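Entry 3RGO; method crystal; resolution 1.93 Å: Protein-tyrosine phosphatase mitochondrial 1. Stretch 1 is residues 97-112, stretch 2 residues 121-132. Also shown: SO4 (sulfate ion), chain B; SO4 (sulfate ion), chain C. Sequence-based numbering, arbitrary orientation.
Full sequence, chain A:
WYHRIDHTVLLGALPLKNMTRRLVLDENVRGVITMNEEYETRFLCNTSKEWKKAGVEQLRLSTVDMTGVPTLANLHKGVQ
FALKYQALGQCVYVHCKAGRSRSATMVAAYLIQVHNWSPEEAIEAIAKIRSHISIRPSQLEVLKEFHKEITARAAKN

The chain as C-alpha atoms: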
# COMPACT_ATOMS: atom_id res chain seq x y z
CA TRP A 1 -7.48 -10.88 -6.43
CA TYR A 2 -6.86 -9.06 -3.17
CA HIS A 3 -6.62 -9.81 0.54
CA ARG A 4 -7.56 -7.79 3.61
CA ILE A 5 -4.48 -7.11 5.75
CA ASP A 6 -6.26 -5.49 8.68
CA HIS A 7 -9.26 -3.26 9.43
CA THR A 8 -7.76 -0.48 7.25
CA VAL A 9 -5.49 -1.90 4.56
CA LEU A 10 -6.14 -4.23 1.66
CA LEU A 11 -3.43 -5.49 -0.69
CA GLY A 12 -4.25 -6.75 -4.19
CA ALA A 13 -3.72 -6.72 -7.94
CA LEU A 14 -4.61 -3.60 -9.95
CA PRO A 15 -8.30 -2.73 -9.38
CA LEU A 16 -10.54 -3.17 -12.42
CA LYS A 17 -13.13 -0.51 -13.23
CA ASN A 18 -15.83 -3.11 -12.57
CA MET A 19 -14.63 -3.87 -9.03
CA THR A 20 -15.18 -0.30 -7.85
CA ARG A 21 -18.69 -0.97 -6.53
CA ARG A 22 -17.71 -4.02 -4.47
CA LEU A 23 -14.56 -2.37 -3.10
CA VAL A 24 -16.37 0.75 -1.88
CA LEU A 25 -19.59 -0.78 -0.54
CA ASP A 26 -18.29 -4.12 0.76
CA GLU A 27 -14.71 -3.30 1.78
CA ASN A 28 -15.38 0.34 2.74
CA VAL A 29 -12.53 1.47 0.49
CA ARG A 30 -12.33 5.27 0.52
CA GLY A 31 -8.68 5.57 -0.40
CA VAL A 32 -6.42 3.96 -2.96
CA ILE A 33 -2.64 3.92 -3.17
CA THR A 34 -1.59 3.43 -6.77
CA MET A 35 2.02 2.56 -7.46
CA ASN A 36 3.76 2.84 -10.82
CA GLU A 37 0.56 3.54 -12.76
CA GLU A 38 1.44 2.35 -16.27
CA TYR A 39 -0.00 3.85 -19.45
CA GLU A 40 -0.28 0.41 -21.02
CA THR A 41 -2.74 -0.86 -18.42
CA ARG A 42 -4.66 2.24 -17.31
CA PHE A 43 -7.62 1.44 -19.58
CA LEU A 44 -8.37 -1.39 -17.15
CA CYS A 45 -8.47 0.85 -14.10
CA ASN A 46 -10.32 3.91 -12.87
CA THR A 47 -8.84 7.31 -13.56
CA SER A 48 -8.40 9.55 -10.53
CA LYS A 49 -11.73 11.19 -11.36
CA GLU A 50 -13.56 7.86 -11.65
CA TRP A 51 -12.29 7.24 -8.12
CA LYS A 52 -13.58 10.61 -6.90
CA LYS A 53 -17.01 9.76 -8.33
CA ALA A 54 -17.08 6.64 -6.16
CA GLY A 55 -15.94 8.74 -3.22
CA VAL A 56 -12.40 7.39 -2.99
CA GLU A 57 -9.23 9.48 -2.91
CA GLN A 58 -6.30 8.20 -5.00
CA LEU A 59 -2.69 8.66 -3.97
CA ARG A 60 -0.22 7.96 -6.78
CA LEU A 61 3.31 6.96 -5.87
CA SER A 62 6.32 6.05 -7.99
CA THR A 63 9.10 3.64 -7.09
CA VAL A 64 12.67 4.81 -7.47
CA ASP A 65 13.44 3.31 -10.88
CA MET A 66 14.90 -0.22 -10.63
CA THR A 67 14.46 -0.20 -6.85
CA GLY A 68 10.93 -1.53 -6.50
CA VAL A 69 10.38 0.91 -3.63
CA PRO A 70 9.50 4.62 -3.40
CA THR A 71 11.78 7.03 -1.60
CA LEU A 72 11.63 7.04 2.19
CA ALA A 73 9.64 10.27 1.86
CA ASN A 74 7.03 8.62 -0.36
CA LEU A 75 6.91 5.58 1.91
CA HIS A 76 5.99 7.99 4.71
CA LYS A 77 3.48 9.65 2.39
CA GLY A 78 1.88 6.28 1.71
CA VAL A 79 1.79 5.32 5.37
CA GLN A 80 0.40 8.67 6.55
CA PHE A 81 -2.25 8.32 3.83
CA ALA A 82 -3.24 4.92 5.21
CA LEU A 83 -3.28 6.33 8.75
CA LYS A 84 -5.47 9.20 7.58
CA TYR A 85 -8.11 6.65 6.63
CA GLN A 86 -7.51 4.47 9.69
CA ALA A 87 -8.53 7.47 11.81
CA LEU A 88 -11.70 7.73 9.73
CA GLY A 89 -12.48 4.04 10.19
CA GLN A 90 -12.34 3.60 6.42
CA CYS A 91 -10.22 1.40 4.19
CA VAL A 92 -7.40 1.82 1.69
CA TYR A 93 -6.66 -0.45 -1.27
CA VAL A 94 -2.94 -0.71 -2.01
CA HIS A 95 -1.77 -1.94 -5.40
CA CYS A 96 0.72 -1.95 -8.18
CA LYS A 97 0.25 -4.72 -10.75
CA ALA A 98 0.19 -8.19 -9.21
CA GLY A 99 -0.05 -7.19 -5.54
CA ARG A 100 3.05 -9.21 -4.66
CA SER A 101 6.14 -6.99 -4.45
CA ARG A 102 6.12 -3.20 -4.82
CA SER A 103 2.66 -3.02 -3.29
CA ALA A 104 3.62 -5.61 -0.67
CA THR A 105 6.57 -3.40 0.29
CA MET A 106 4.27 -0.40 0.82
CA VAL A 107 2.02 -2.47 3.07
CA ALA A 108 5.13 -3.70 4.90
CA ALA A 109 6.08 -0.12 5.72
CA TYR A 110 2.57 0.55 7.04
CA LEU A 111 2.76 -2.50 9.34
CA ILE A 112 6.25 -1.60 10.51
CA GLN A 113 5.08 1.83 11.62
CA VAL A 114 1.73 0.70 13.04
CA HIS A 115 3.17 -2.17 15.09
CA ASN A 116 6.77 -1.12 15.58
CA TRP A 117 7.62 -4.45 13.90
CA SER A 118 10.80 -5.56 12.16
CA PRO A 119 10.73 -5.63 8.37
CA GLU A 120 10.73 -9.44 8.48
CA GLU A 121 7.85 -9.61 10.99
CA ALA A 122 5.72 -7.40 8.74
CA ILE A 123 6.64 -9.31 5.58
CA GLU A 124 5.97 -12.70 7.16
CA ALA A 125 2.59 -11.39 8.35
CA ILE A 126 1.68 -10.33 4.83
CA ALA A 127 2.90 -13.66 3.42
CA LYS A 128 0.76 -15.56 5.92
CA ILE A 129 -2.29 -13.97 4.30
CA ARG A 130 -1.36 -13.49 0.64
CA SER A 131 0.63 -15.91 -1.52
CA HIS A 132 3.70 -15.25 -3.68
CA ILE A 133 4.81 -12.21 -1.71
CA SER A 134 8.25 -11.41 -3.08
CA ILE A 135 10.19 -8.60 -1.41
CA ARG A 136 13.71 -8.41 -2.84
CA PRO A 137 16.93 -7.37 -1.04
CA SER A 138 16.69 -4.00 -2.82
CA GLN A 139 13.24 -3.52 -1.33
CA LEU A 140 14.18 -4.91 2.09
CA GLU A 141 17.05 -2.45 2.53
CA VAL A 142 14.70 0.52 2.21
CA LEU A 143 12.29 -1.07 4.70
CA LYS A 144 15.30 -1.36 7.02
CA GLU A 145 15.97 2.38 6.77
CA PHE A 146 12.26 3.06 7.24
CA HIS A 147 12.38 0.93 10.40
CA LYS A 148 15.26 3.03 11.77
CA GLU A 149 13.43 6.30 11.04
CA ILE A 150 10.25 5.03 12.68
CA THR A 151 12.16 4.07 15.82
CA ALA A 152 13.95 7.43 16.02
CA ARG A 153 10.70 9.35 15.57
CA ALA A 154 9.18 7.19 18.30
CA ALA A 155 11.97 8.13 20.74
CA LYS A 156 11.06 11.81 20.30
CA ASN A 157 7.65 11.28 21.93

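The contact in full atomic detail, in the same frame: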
# COMPACT_ATOMS: atom_id res chain seq x y z
N LYS A 97 0.78 -3.84 -9.71
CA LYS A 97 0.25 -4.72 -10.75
C LYS A 97 -0.31 -6.01 -10.18
O LYS A 97 -1.51 -6.25 -10.21
CB LYS A 97 1.34 -5.06 -11.78
CG LYS A 97 1.77 -3.90 -12.66
CD LYS A 97 2.73 -4.38 -13.75
CE LYS A 97 2.11 -5.50 -14.57
NZ LYS A 97 3.05 -6.04 -15.60
N ALA A 98 0.57 -6.85 -9.65
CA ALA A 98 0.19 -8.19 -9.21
C ALA A 98 -0.13 -8.28 -7.72
O ALA A 98 -0.65 -9.30 -7.25
CB ALA A 98 1.29 -9.19 -9.58
N GLY A 99 0.18 -7.22 -6.98
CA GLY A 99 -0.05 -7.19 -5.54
C GLY A 99 0.88 -8.11 -4.77
O GLY A 99 0.48 -8.70 -3.76
N ARG A 100 2.12 -8.23 -5.22
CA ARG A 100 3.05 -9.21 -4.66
C ARG A 100 4.37 -8.63 -4.15
O ARG A 100 5.04 -9.25 -3.31
CB ARG A 100 3.34 -10.31 -5.68
CG ARG A 100 2.42 -11.52 -5.60
CD ARG A 100 0.96 -11.12 -5.72
NE ARG A 100 0.08 -12.06 -5.04
CZ ARG A 100 -0.61 -13.02 -5.65
NH1 ARG A 100 -0.52 -13.18 -6.96
NH2 ARG A 100 -1.39 -13.83 -4.94
N SER A 101 4.77 -7.47 -4.66
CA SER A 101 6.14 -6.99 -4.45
C SER A 101 6.24 -5.51 -4.07
O SER A 101 6.48 -5.17 -2.91
CB SER A 101 6.99 -7.28 -5.69
OG SER A 101 8.34 -6.90 -5.50
N ARG A 102 6.06 -4.64 -5.05
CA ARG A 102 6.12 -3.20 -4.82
C ARG A 102 4.99 -2.80 -3.87
O ARG A 102 5.20 -2.03 -2.93
CB ARG A 102 6.01 -2.45 -6.15
CG ARG A 102 7.20 -2.68 -7.06
CD ARG A 102 6.87 -2.39 -8.51
NE ARG A 102 7.99 -2.75 -9.38
CZ ARG A 102 8.21 -3.97 -9.84
NH1 ARG A 102 7.39 -4.97 -9.53
NH2 ARG A 102 9.26 -4.21 -10.62
N SER A 103 3.81 -3.34 -4.12
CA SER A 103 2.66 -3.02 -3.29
C SER A 103 2.77 -3.70 -1.93
O SER A 103 2.36 -3.14 -0.91
CB SER A 103 1.36 -3.41 -4.02
OG SER A 103 1.40 -4.75 -4.45
N ALA A 104 3.34 -4.90 -1.92
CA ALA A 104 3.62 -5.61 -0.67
C ALA A 104 4.59 -4.82 0.21
O ALA A 104 4.46 -4.77 1.42
CB ALA A 104 4.18 -7.00 -0.97
N THR A 105 5.57 -4.19 -0.43
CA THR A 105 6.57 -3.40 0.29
C THR A 105 5.93 -2.19 0.98
O THR A 105 6.26 -1.85 2.12
CB THR A 105 7.69 -2.96 -0.66
OG1 THR A 105 8.34 -4.13 -1.18
CG2 THR A 105 8.71 -2.10 0.07
N MET A 106 5.00 -1.55 0.27
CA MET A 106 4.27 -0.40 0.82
C MET A 106 3.48 -0.82 2.05
O MET A 106 3.50 -0.13 3.08
CB MET A 106 3.32 0.17 -0.24
CG MET A 106 2.50 1.38 0.23
SD MET A 106 3.49 2.90 0.46
CE MET A 106 4.24 3.04 -1.16
N VAL A 107 2.78 -1.94 1.94
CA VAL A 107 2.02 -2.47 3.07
C VAL A 107 2.95 -2.85 4.22
O VAL A 107 2.61 -2.65 5.39
CB VAL A 107 1.12 -3.67 2.67
CG1 VAL A 107 0.48 -4.30 3.90
CG2 VAL A 107 0.04 -3.24 1.67
N ALA A 108 4.12 -3.38 3.89
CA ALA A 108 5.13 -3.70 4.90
C ALA A 108 5.51 -2.47 5.71
O ALA A 108 5.64 -2.54 6.93
CB ALA A 108 6.39 -4.32 4.24
N ALA A 109 5.70 -1.34 5.03
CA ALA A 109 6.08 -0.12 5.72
C ALA A 109 4.98 0.32 6.68
O ALA A 109 5.25 0.69 7.82
CB ALA A 109 6.40 0.98 4.72
N TYR A 110 3.74 0.27 6.21
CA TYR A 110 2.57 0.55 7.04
C TYR A 110 2.59 -0.29 8.33
O TYR A 110 2.48 0.26 9.42
CB TYR A 110 1.29 0.27 6.24
CG TYR A 110 0.04 0.11 7.07
CD1 TYR A 110 -0.65 1.21 7.55
CD2 TYR A 110 -0.46 -1.16 7.36
CE1 TYR A 110 -1.80 1.06 8.31
CE2 TYR A 110 -1.61 -1.32 8.11
CZ TYR A 110 -2.27 -0.21 8.59
OH TYR A 110 -3.42 -0.37 9.34
N LEU A 111 2.74 -1.60 8.19
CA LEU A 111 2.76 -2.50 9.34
C LEU A 111 3.93 -2.22 10.28
O LEU A 111 3.79 -2.28 11.51
CB LEU A 111 2.77 -3.96 8.89
CG LEU A 111 1.50 -4.43 8.16
CD1 LEU A 111 1.70 -5.83 7.61
CD2 LEU A 111 0.28 -4.37 9.09
N ILE A 112 5.09 -1.94 9.71
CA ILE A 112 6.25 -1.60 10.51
C ILE A 112 5.94 -0.42 11.43
O ILE A 112 6.20 -0.47 12.63
CB ILE A 112 7.48 -1.26 9.64
CG1 ILE A 112 8.00 -2.54 8.97
CG2 ILE A 112 8.57 -0.60 10.47
CD1 ILE A 112 9.08 -2.30 7.92
N GLU A 121 9.12 -9.32 10.32
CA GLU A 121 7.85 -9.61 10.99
C GLU A 121 6.67 -9.16 10.12
O GLU A 121 5.70 -9.90 9.95
CB GLU A 121 7.78 -8.93 12.36
CG GLU A 121 8.28 -9.80 13.49
CD GLU A 121 8.40 -9.05 14.80
OE1 GLU A 121 8.79 -7.86 14.78
OE2 GLU A 121 8.13 -9.66 15.85
N ALA A 122 6.76 -7.95 9.60
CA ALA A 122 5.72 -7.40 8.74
C ALA A 122 5.55 -8.23 7.47
O ALA A 122 4.44 -8.57 7.08
CB ALA A 122 6.07 -5.97 8.37
N ILE A 123 6.67 -8.55 6.83
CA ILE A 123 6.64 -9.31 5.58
C ILE A 123 6.04 -10.69 5.79
O ILE A 123 5.17 -11.13 5.03
CB ILE A 123 8.05 -9.41 4.96
CG1 ILE A 123 8.52 -8.02 4.52
CG2 ILE A 123 8.06 -10.37 3.78
CD1 ILE A 123 10.00 -7.95 4.15
N GLU A 124 6.49 -11.37 6.84
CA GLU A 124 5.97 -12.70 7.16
C GLU A 124 4.47 -12.65 7.47
O GLU A 124 3.74 -13.59 7.14
CB GLU A 124 6.76 -13.31 8.32
CG GLU A 124 8.19 -13.71 7.91
CD GLU A 124 9.10 -13.97 9.09
OE1 GLU A 124 9.34 -15.16 9.41
OE2 GLU A 124 9.59 -12.99 9.70
N ALA A 125 4.01 -11.56 8.08
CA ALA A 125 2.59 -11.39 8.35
C ALA A 125 1.79 -11.26 7.06
O ALA A 125 0.70 -11.83 6.92
CB ALA A 125 2.36 -10.16 9.23
N ILE A 126 2.33 -10.50 6.12
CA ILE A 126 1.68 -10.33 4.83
C ILE A 126 1.66 -11.66 4.08
O ILE A 126 0.66 -12.02 3.47
CB ILE A 126 2.38 -9.24 3.99
CG1 ILE A 126 2.23 -7.88 4.67
CG2 ILE A 126 1.82 -9.20 2.58
CD1 ILE A 126 3.21 -6.83 4.17
N ALA A 127 2.77 -12.39 4.14
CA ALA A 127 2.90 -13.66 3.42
C ALA A 127 2.01 -14.76 4.01
O ALA A 127 1.67 -15.72 3.33
CB ALA A 127 4.36 -14.11 3.36
N LYS A 128 1.64 -14.60 5.27
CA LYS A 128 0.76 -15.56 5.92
C LYS A 128 -0.66 -15.43 5.37
O LYS A 128 -1.45 -16.37 5.43
CB LYS A 128 0.77 -15.36 7.44
CG LYS A 128 0.22 -16.53 8.24
CD LYS A 128 0.35 -16.29 9.73
CE LYS A 128 1.81 -16.07 10.14
NZ LYS A 128 2.63 -17.30 9.99
N ILE A 129 -0.96 -14.26 4.83
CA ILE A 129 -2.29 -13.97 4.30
C ILE A 129 -2.36 -14.10 2.78
O ILE A 129 -3.29 -14.69 2.24
CB ILE A 129 -2.75 -12.56 4.69
CG1 ILE A 129 -2.88 -12.44 6.21
CG2 ILE A 129 -4.08 -12.21 3.99
CD1 ILE A 129 -3.04 -11.01 6.70
N ARG A 130 -1.36 -13.54 2.10
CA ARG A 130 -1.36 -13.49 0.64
C ARG A 130 -0.15 -14.22 0.06
O ARG A 130 0.98 -14.04 0.50
CB ARG A 130 -1.40 -12.04 0.16
CG ARG A 130 -1.47 -11.87 -1.34
CD ARG A 130 -1.88 -10.45 -1.71
NE ARG A 130 -1.84 -10.21 -3.15
CZ ARG A 130 -2.84 -10.50 -3.98
NH1 ARG A 130 -3.96 -11.04 -3.52
NH2 ARG A 130 -2.72 -10.25 -5.28
N SER A 131 -0.40 -15.05 -0.95
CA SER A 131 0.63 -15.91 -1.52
C SER A 131 1.56 -15.18 -2.48
O SER A 131 1.22 -14.11 -3.01
CB SER A 131 -0.02 -17.10 -2.24
OG SER A 131 -0.58 -16.68 -3.48
N HIS A 132 2.73 -15.76 -2.71
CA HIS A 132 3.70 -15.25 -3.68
C HIS A 132 4.18 -13.82 -3.38
O HIS A 132 4.55 -13.08 -4.29
CB HIS A 132 3.14 -15.35 -5.10
CG HIS A 132 2.75 -16.74 -5.49
ND1 HIS A 132 3.68 -17.69 -5.88
CD2 HIS A 132 1.55 -17.35 -5.54
CE1 HIS A 132 3.05 -18.82 -6.16
NE2 HIS A 132 1.76 -18.64 -5.96
S SO4 B . 3.69 -5.62 -7.64
O1 SO4 B . 5.13 -5.38 -7.76
O2 SO4 B . 3.44 -7.04 -7.39
O3 SO4 B . 3.16 -4.82 -6.55
O4 SO4 B . 3.03 -5.25 -8.89
S SO4 C . 10.93 -0.65 -10.45
O1 SO4 C . 11.26 0.38 -9.46
O2 SO4 C . 11.30 -1.96 -9.92
O3 SO4 C . 9.50 -0.61 -10.73
O4 SO4 C . 11.67 -0.39 -11.69

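The centre of this contact is a single isoleucine set into a pocket lined by two alanines, a valine and a leucine. Ile126 points toward the other helix and its side chain sits as a knob among Ala104, Val107, Ala108 and Leu111, the i, i+3, i+4 and i+7 positions that form a hole on a helix surface. Its CD1 lies 3.7 Å from Val107 CG1 and 4.1 Å from Ala108 CB, while its CG1 meets Leu111 CD1 at 3.6 Å. The tip also reaches the backbone: Ile126 CD1 is 3.6 Å from Ala108 N and 3.7 Å from Ala104 O.

One turn earlier, Ala122 repeats the logic with less bulk. Its CB rests 3.9 Å from Leu111 CB, 4.0 Å from Ile112 CG1 and 3.7 Å from Ala108 O. Here the backbones come close, with the CA atoms of Ala108 and Ala122 only 5.4 Å apart. Where the chains are nearest, both residues are alanines: Ala122 points toward the other helix and rests its CB near Ala108 O, while Ala108 points sideways, and larger aliphatic groups fill the space around them. Ile123 adds a flank, its CG1 4.3 Å from Ala108 CB. The helices 102-112 and 121-129 cross steeply, at 121° between their N-to-C directions, with axes 8.7 Å apart at closest approach.

Beyond the helices the chemistry turns polar, and Arg130 donates both hydrogen bonds that cross the contact. Arg130 points toward the other stretch, and its extended side chain reaches the loop before helix 102-112, donating from NE to Gly99 O (2.8 Å) and from NH2 to Ala98 O (3.0 Å), although the position of Ala98 O is less certain. Both carbonyls lie at the guanidinium edge, where the N-H groups point. Gly99 suits its place twice over: its phi is positive, and a CB there would come 2.9 Å from Arg130 NH2.

Arg100 lies across a face of the Arg130 guanidinium, with the two NE atoms 3.3 Å apart. Both are donors carrying like charge, so this proximity is not itself a bond. The opposite face of the Arg100 guanidinium is covered by His132 CB, and Ser131 O approaches obliquely, 3.1 Å from Arg100 NE.

The loop and the first turn of its helix wrap a sulfate (chain B), probably from the crystallisation liquor. Arg100 N donates to its O2 at 2.8 Å and Ser103 N to its O3 at 2.9 Å. Arg130 holds the loop by its carbonyls, while backbone amides of the loop and the helix start bind the anion. A sulfate at this site is in keeping with a phosphatase's phosphate chemistry.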